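Local coordinates for nucleoside-diphosphate sugar epimerase (SulA family) (Corynebacterium glutamicum, PDB 3OH8), which is probably an NAD(P)-dependent epimerase of nucleotide sugars with a Rossmann-type fold, although its substrate and reaction remain unestablished, at residues N368-A373 and T430-A435. Residues are numbered along the deposited sequence; the frame is centred on the assembly and turned at random.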
loop_
_atom_site.group_PDB
_atom_site.type_symbol
_atom_site.label_atom_id
_atom_site.label_comp_id
_atom_site.label_asym_id
_atom_site.label_seq_id
_atom_site.Cartn_x
_atom_site.Cartn_y
_atom_site.Cartn_z
ATOM N N ASN A 368 11.914 13.823 0.278
ATOM C CA ASN A 368 11.647 15.231 0.596
ATOM C C ASN A 368 10.821 15.490 1.860
ATOM O O ASN A 368 9.610 15.716 1.776
ATOM C CB ASN A 368 10.956 15.915 -0.598
ATOM C CG ASN A 368 11.842 15.976 -1.825
ATOM O OD1 ASN A 368 12.940 16.539 -1.791
ATOM N ND2 ASN A 368 11.384 15.379 -2.908
ATOM N N PRO A 369 11.474 15.489 3.037
ATOM C CA PRO A 369 10.744 15.896 4.246
ATOM C C PRO A 369 10.315 17.366 4.139
ATOM O O PRO A 369 10.967 18.124 3.427
ATOM C CB PRO A 369 11.766 15.685 5.367
ATOM C CG PRO A 369 13.109 15.701 4.687
ATOM C CD PRO A 369 12.885 15.165 3.301
ATOM N N VAL A 370 9.229 17.757 4.804
ATOM C CA VAL A 370 8.731 19.129 4.699
ATOM C C VAL A 370 8.548 19.759 6.068
ATOM O O VAL A 370 8.428 19.052 7.071
ATOM C CB VAL A 370 7.375 19.198 3.946
ATOM C CG1 VAL A 370 7.518 18.641 2.522
ATOM C CG2 VAL A 370 6.313 18.446 4.707
ATOM N N SER A 371 8.517 21.091 6.109
ATOM C CA SER A 371 8.281 21.816 7.361
ATOM C C SER A 371 6.828 21.696 7.805
ATOM O O SER A 371 5.925 21.532 6.978
ATOM C CB SER A 371 8.630 23.292 7.191
ATOM O OG SER A 371 7.694 23.937 6.342
ATOM N N ASN A 372 6.598 21.773 9.108
ATOM C CA ASN A 372 5.237 21.831 9.631
ATOM C C ASN A 372 4.419 22.915 8.916
ATOM O O ASN A 372 3.252 22.708 8.572
ATOM C CB ASN A 372 5.264 22.089 11.147
ATOM C CG ASN A 372 3.912 22.548 11.694
ATOM O OD1 ASN A 372 3.004 21.741 11.914
ATOM N ND2 ASN A 372 3.779 23.852 11.915
ATOM N N ALA A 373 5.037 24.072 8.698
ATOM C CA ALA A 373 4.374 25.168 7.993
ATOM C C ALA A 373 3.937 24.741 6.592
ATOM O O ALA A 373 2.828 25.042 6.156
ATOM C CB ALA A 373 5.294 26.386 7.918
ATOM N N THR A 430 7.674 11.286 -4.586
ATOM C CA THR A 430 8.771 12.038 -3.990
ATOM C C THR A 430 8.241 13.306 -3.309
ATOM O O THR A 430 8.878 13.850 -2.404
ATOM C CB THR A 430 9.837 12.408 -5.052
ATOM O OG1 THR A 430 9.203 13.083 -6.139
ATOM C CG2 THR A 430 10.510 11.154 -5.603
ATOM N N ASP A 431 7.071 13.771 -3.740
ATOM C CA ASP A 431 6.510 15.016 -3.216
ATOM C C ASP A 431 5.219 14.766 -2.452
ATOM O O ASP A 431 4.328 14.071 -2.932
ATOM C CB ASP A 431 6.244 16.005 -4.351
ATOM C CG ASP A 431 7.412 16.116 -5.305
ATOM O OD1 ASP A 431 8.558 16.279 -4.826
ATOM O OD2 ASP A 431 7.182 16.036 -6.534
ATOM N N ILE A 432 5.115 15.362 -1.271
ATOM C CA ILE A 432 3.998 15.067 -0.386
ATOM C C ILE A 432 2.633 15.450 -0.969
ATOM O O ILE A 432 1.639 14.768 -0.727
ATOM C CB ILE A 432 4.193 15.730 0.993
ATOM C CG1 ILE A 432 3.214 15.127 2.002
ATOM C CG2 ILE A 432 4.054 17.245 0.882
ATOM C CD1 ILE A 432 3.522 15.483 3.438
ATOM N N GLY A 433 2.594 16.537 -1.735
ATOM C CA GLY A 433 1.394 16.919 -2.458
ATOM C C GLY A 433 0.908 15.810 -3.372
ATOM O O GLY A 433 -0.279 15.508 -3.417
ATOM N N ALA A 434 1.827 15.188 -4.095
ATOM C CA ALA A 434 1.454 14.079 -4.970
ATOM C C ALA A 434 1.021 12.829 -4.193
ATOM O O ALA A 434 0.129 12.113 -4.632
ATOM C CB ALA A 434 2.590 13.745 -5.926
ATOM N N ALA A 435 1.659 12.562 -3.054
ATOM C CA ALA A 435 1.269 11.424 -2.220
ATOM C C ALA A 435 -0.138 11.622 -1.667
ATOM O O ALA A 435 -0.960 10.702 -1.662
ATOM C CB ALA A 435 2.259 11.240 -1.071
HETATM O O HOH W 1 7.604 16.872 -0.364
#
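Asn368 reaches across to the backbone of Thr430, tying the approach to the short strand 370-371 of the Rossmann-type epimerase domain to the loop leading into helix 432-440, part of the DUF1731 region. At Thr430 one hydrogen bond crosses between the segments: Asn368 ND2 donates to Thr430 O at 3.0 Å, nearly straight at 165°. The oxygen lies almost in the plane of the Asn368 amide, whereas ND2 stands well above the carbonyl plane of Thr430, 54° out of it. Asp431, at the N-cap position though its side chain makes no capping bond, lays its carboxylate alongside that amide, the two planes 24° apart; OD1 stays 3.5 Å from Asn368 ND2, a polar neighbour rather than a bonded partner. Ile432 opens the helix and is buried. Its CG2, set between backbone N and carbonyl carbon, meets Val370 CG1 at 4.1 Å, a light apolar touch, while the same side chain also packs on Phe337 and Trp339 of strand 336-341, to which strand 370-371 pairs antiparallel. The backbone N of Ile432 donates to a water at 3.0 Å, and that water donates in turn to Asn368 O at 3.2 Å, an oxygen that also accepts from Trp339 NE1.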